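Local coordinates for LAO/AO transport system kinase (Escherichia coli, PDB 2P67), which is probably a GTPase of the MeaB family, built on the P-loop NTPase fold, at residues A[4-17]-A[41-53]. Residues are numbered along the deposited sequence; the frame is centred on the assembly and turned at random.
Sequences INEATLAESIRRLR and LSTQLLDAIMPYC
Arg-17 lies over one face of the Tyr-52 ring. A bend at chi3 (63°) lets CD sit over the ring centre while the guanidinium lies over the CD1-CE1 side. CD is 3.7 Å from the centroid, as a CH-pi contact. NE comes 3.2 Å from Tyr-52 CD1, and the guanidinium and ring planes are 22° apart. The phenol therefore meets both the aliphatic and the charged part of Arg-17.

Ile-13 fills the middle of the contact. CD1 presses on Ala-48 CB at 3.5 Å, and CG1 meets Leu-45 CD1 at 3.7 Å. Its other branch, CG2, turns to Ile-49 and approaches the Tyr-52 ring obliquely. Leu-9 straddles two neighbours: CD1 touches Leu-45, and CD2 lies 3.7 Å from both CB and OE1 of Gln-44. With CG anti to the backbone N (chi1 -176°), Leu-41 brings both methyls to the turn before helix 9-17: CD2 reaches Asn-5 CA at 3.7 Å, CD1 the backbone of Glu-6. An Asx motif helps hold that turn: Thr-8 N donates to Asn-5 OD1, and Asn-5 N to Thr-8 OG1.

The axes of segments 9-17 and 41-49 cross at -54°. Leu-16 and Leu-41 also touch helix 21-32, and Ile-49 touches helix 133-146. No hydrogen bond joins the two segments, so the fit of Leu and Ile branches probably sets how the helices sit, with the Arg-17 guanidinium laid over Tyr-52 at one end.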
loop_
_atom_site.group_PDB
_atom_site.type_symbol
_atom_site.label_atom_id
_atom_site.label_comp_id
_atom_site.label_asym_id
_atom_site.label_seq_id
_atom_site.Cartn_x
_atom_site.Cartn_y
_atom_site.Cartn_z
ATOM N N ILE A 4 -3.261 -39.582 17.350
ATOM C CA ILE A 4 -3.299 -38.247 17.925
ATOM C C ILE A 4 -4.722 -37.924 18.361
ATOM O O ILE A 4 -5.682 -37.969 17.572
ATOM C CB ILE A 4 -2.649 -37.156 17.011
ATOM C CG1 ILE A 4 -3.008 -35.742 17.481
ATOM C CG2 ILE A 4 -3.026 -37.344 15.574
ATOM C CD1 ILE A 4 -2.336 -35.351 18.755
ATOM N N ASN A 5 -4.856 -37.644 19.650
ATOM C CA ASN A 5 -6.148 -37.316 20.226
ATOM C C ASN A 5 -5.938 -36.537 21.503
ATOM O O ASN A 5 -4.807 -36.315 21.910
ATOM C CB ASN A 5 -6.999 -38.576 20.471
ATOM C CG ASN A 5 -6.328 -39.566 21.409
ATOM O OD1 ASN A 5 -5.803 -39.181 22.451
ATOM N ND2 ASN A 5 -6.354 -40.850 21.046
ATOM N N GLU A 6 -7.036 -36.139 22.135
ATOM C CA GLU A 6 -6.981 -35.334 23.338
ATOM C C GLU A 6 -6.141 -35.988 24.439
ATOM O O GLU A 6 -5.295 -35.329 25.038
ATOM C CB GLU A 6 -8.400 -35.004 23.790
ATOM C CG GLU A 6 -8.490 -34.255 25.103
ATOM C CD GLU A 6 -9.931 -34.116 25.548
ATOM O OE1 GLU A 6 -10.292 -34.698 26.605
ATOM O OE2 GLU A 6 -10.701 -33.446 24.815
ATOM N N ALA A 7 -6.346 -37.283 24.690
ATOM C CA ALA A 7 -5.541 -38.043 25.653
ATOM C C ALA A 7 -4.041 -38.137 25.318
ATOM O O ALA A 7 -3.202 -38.059 26.209
ATOM C CB ALA A 7 -6.124 -39.436 25.841
ATOM N N THR A 8 -3.696 -38.287 24.037
ATOM C CA THR A 8 -2.296 -38.461 23.639
ATOM C C THR A 8 -1.596 -37.173 23.197
ATOM O O THR A 8 -0.451 -37.225 22.752
ATOM C CB THR A 8 -2.144 -39.484 22.497
ATOM O OG1 THR A 8 -2.670 -38.930 21.278
ATOM C CG2 THR A 8 -2.873 -40.781 22.832
ATOM N N LEU A 9 -2.272 -36.031 23.305
ATOM C CA LEU A 9 -1.738 -34.776 22.753
ATOM C C LEU A 9 -0.309 -34.445 23.226
ATOM O O LEU A 9 0.561 -34.101 22.414
ATOM C CB LEU A 9 -2.696 -33.611 23.030
ATOM C CG LEU A 9 -2.374 -32.275 22.340
ATOM C CD1 LEU A 9 -2.230 -32.456 20.828
ATOM C CD2 LEU A 9 -3.457 -31.277 22.660
ATOM N N ALA A 10 -0.061 -34.575 24.527
ATOM C CA ALA A 10 1.244 -34.237 25.073
ATOM C C ALA A 10 2.362 -35.123 24.547
ATOM O O ALA A 10 3.431 -34.621 24.232
ATOM C CB ALA A 10 1.209 -34.225 26.617
ATOM N N GLU A 11 2.136 -36.438 24.454
ATOM C CA GLU A 11 3.159 -37.337 23.897
ATOM C C GLU A 11 3.364 -37.081 22.396
ATOM O O GLU A 11 4.481 -37.155 21.896
ATOM C CB GLU A 11 2.845 -38.821 24.210
ATOM C CG GLU A 11 3.170 -39.878 23.117
ATOM C CD GLU A 11 4.668 -40.191 22.856
ATOM O OE1 GLU A 11 4.914 -41.183 22.107
ATOM O OE2 GLU A 11 5.590 -39.485 23.360
ATOM N N SER A 12 2.273 -36.762 21.702
ATOM C CA SER A 12 2.341 -36.401 20.280
ATOM C C SER A 12 3.198 -35.164 20.059
ATOM O O SER A 12 4.016 -35.117 19.132
ATOM C CB SER A 12 0.940 -36.171 19.741
ATOM O OG SER A 12 0.185 -37.363 19.879
ATOM N N ILE A 13 3.006 -34.163 20.911
ATOM C CA ILE A 13 3.870 -32.970 20.904
ATOM C C ILE A 13 5.338 -33.329 21.155
ATOM O O ILE A 13 6.217 -32.832 20.451
ATOM C CB ILE A 13 3.359 -31.880 21.843
ATOM C CG1 ILE A 13 2.033 -31.321 21.301
ATOM C CG2 ILE A 13 4.423 -30.743 22.002
ATOM C CD1 ILE A 13 1.313 -30.396 22.279
ATOM N N ARG A 14 5.586 -34.199 22.140
ATOM C CA ARG A 14 6.933 -34.725 22.400
ATOM C C ARG A 14 7.569 -35.282 21.122
ATOM O O ARG A 14 8.682 -34.901 20.758
ATOM C CB ARG A 14 6.882 -35.812 23.487
ATOM C CG ARG A 14 8.242 -36.330 23.963
ATOM C CD ARG A 14 8.057 -37.585 24.813
ATOM N NE ARG A 14 9.276 -37.977 25.521
ATOM C CZ ARG A 14 9.321 -38.887 26.498
ATOM N NH1 ARG A 14 8.219 -39.514 26.893
ATOM N NH2 ARG A 14 10.475 -39.177 27.083
ATOM N N ARG A 15 6.846 -36.177 20.445
ATOM C CA ARG A 15 7.304 -36.818 19.203
ATOM C C ARG A 15 7.592 -35.754 18.142
ATOM O O ARG A 15 8.602 -35.824 17.413
ATOM C CB ARG A 15 6.232 -37.774 18.658
ATOM C CG ARG A 15 6.015 -39.062 19.451
ATOM C CD ARG A 15 5.232 -40.119 18.595
ATOM N NE ARG A 15 3.904 -39.676 18.121
ATOM C CZ ARG A 15 2.778 -39.739 18.839
ATOM N NH1 ARG A 15 2.797 -40.193 20.098
ATOM N NH2 ARG A 15 1.625 -39.330 18.315
ATOM N N LEU A 16 6.709 -34.764 18.094
ATOM C CA LEU A 16 6.809 -33.675 17.108
ATOM C C LEU A 16 8.119 -32.909 17.340
ATOM O O LEU A 16 8.921 -32.691 16.422
ATOM C CB LEU A 16 5.589 -32.753 17.214
ATOM C CG LEU A 16 5.586 -31.440 16.395
ATOM C CD1 LEU A 16 5.378 -31.768 14.948
ATOM C CD2 LEU A 16 4.538 -30.424 16.879
ATOM N N ARG A 17 8.343 -32.527 18.591
ATOM C CA ARG A 17 9.533 -31.746 18.941
ATOM C C ARG A 17 10.835 -32.511 18.739
ATOM O O ARG A 17 11.898 -31.907 18.544
ATOM C CB ARG A 17 9.442 -31.274 20.391
ATOM C CG ARG A 17 8.332 -30.303 20.666
ATOM C CD ARG A 17 8.266 -30.029 22.161
ATOM N NE ARG A 17 9.501 -29.394 22.631
ATOM C CZ ARG A 17 9.943 -29.428 23.890
ATOM N NH1 ARG A 17 9.258 -30.075 24.825
ATOM N NH2 ARG A 17 11.074 -28.806 24.215
ATOM N N LEU A 41 -9.217 -29.961 18.460
ATOM C CA LEU A 41 -7.942 -30.540 18.868
ATOM C C LEU A 41 -6.764 -29.775 18.233
ATOM O O LEU A 41 -5.709 -29.603 18.859
ATOM C CB LEU A 41 -7.884 -32.014 18.498
ATOM C CG LEU A 41 -6.645 -32.778 18.954
ATOM C CD1 LEU A 41 -6.539 -32.827 20.490
ATOM C CD2 LEU A 41 -6.655 -34.169 18.329
ATOM N N SER A 42 -6.962 -29.326 16.995
ATOM C CA SER A 42 -5.956 -28.521 16.268
ATOM C C SER A 42 -5.671 -27.219 17.000
ATOM O O SER A 42 -4.523 -26.801 17.126
ATOM C CB SER A 42 -6.477 -28.187 14.873
ATOM O OG SER A 42 -6.309 -29.300 14.030
ATOM N N THR A 43 -6.742 -26.584 17.459
ATOM C CA THR A 43 -6.641 -25.394 18.296
ATOM C C THR A 43 -5.819 -25.644 19.588
ATOM O O THR A 43 -4.951 -24.847 19.943
ATOM C CB THR A 43 -8.058 -24.843 18.582
ATOM O OG1 THR A 43 -8.669 -24.475 17.326
ATOM C CG2 THR A 43 -7.986 -23.635 19.489
ATOM N N GLN A 44 -6.070 -26.764 20.259
ATOM C CA GLN A 44 -5.309 -27.153 21.455
ATOM C C GLN A 44 -3.825 -27.358 21.116
ATOM O O GLN A 44 -2.937 -26.927 21.859
ATOM C CB GLN A 44 -5.842 -28.479 22.016
ATOM C CG GLN A 44 -7.180 -28.471 22.732
ATOM C CD GLN A 44 -7.567 -29.887 23.216
ATOM O OE1 GLN A 44 -6.847 -30.509 24.007
ATOM N NE2 GLN A 44 -8.689 -30.398 22.727
ATOM N N LEU A 45 -3.561 -28.050 20.005
ATOM C CA LEU A 45 -2.188 -28.333 19.574
ATOM C C LEU A 45 -1.432 -27.028 19.297
ATOM O O LEU A 45 -0.292 -26.845 19.739
ATOM C CB LEU A 45 -2.202 -29.194 18.292
ATOM C CG LEU A 45 -0.890 -29.376 17.523
ATOM C CD1 LEU A 45 0.157 -29.986 18.435
ATOM C CD2 LEU A 45 -1.091 -30.247 16.272
ATOM N N LEU A 46 -2.063 -26.140 18.534
ATOM C CA LEU A 46 -1.401 -24.894 18.132
ATOM C C LEU A 46 -1.118 -24.014 19.355
ATOM O O LEU A 46 -0.012 -23.487 19.490
ATOM C CB LEU A 46 -2.202 -24.156 17.064
ATOM C CG LEU A 46 -2.191 -24.824 15.673
ATOM C CD1 LEU A 46 -3.351 -24.312 14.815
ATOM C CD2 LEU A 46 -0.827 -24.699 14.958
ATOM N N ASP A 47 -2.090 -23.891 20.259
ATOM C CA ASP A 47 -1.846 -23.191 21.543
ATOM C C ASP A 47 -0.665 -23.809 22.276
ATOM O O ASP A 47 0.250 -23.110 22.738
ATOM C CB ASP A 47 -3.085 -23.240 22.457
ATOM C CG ASP A 47 -4.216 -22.373 21.965
ATOM O OD1 ASP A 47 -3.988 -21.484 21.125
ATOM O OD2 ASP A 47 -5.364 -22.592 22.400
ATOM N N ALA A 48 -0.666 -25.135 22.368
ATOM C CA ALA A 48 0.356 -25.824 23.144
ATOM C C ALA A 48 1.781 -25.661 22.598
ATOM O O ALA A 48 2.736 -25.625 23.381
ATOM C CB ALA A 48 0.004 -27.298 23.328
ATOM N N ILE A 49 1.938 -25.539 21.276
ATOM C CA ILE A 49 3.281 -25.506 20.714
ATOM C C ILE A 49 3.931 -24.121 20.662
ATOM O O ILE A 49 5.121 -24.019 20.364
ATOM C CB ILE A 49 3.400 -26.187 19.296
ATOM C CG1 ILE A 49 2.543 -25.440 18.252
ATOM C CG2 ILE A 49 3.101 -27.689 19.378
ATOM C CD1 ILE A 49 2.958 -25.679 16.815
ATOM N N MET A 50 3.157 -23.070 20.951
ATOM C CA MET A 50 3.656 -21.703 20.799
ATOM C C MET A 50 5.019 -21.476 21.498
ATOM O O MET A 50 5.915 -20.874 20.919
ATOM C CB MET A 50 2.594 -20.649 21.186
ATOM C CG MET A 50 1.277 -20.727 20.391
ATOM S SD MET A 50 1.568 -20.782 18.558
ATOM C CE MET A 50 2.400 -19.276 18.417
ATOM N N PRO A 51 5.200 -21.981 22.735
ATOM C CA PRO A 51 6.514 -21.768 23.387
ATOM C C PRO A 51 7.728 -22.398 22.681
ATOM O O PRO A 51 8.857 -21.978 22.944
ATOM C CB PRO A 51 6.315 -22.386 24.783
ATOM C CG PRO A 51 4.848 -22.338 25.004
ATOM C CD PRO A 51 4.262 -22.671 23.639
ATOM N N TYR A 52 7.494 -23.369 21.795
ATOM C CA TYR A 52 8.565 -24.092 21.088
ATOM C C TYR A 52 8.884 -23.474 19.719
ATOM O O TYR A 52 9.822 -23.894 19.021
ATOM C CB TYR A 52 8.185 -25.578 20.946
ATOM C CG TYR A 52 7.639 -26.173 22.231
ATOM C CD1 TYR A 52 8.468 -26.403 23.335
ATOM C CD2 TYR A 52 6.287 -26.471 22.359
ATOM C CE1 TYR A 52 7.947 -26.943 24.536
ATOM C CE2 TYR A 52 5.765 -26.998 23.545
ATOM C CZ TYR A 52 6.598 -27.226 24.622
ATOM O OH TYR A 52 6.068 -27.756 25.784
ATOM N N CYS A 53 8.124 -22.455 19.338
ATOM C CA CYS A 53 8.361 -21.786 18.053
ATOM C C CYS A 53 9.361 -20.609 18.152
ATOM O O CYS A 53 9.768 -20.218 19.264
ATOM C CB CYS A 53 7.012 -21.373 17.457
ATOM S SG CYS A 53 5.950 -22.813 17.198
#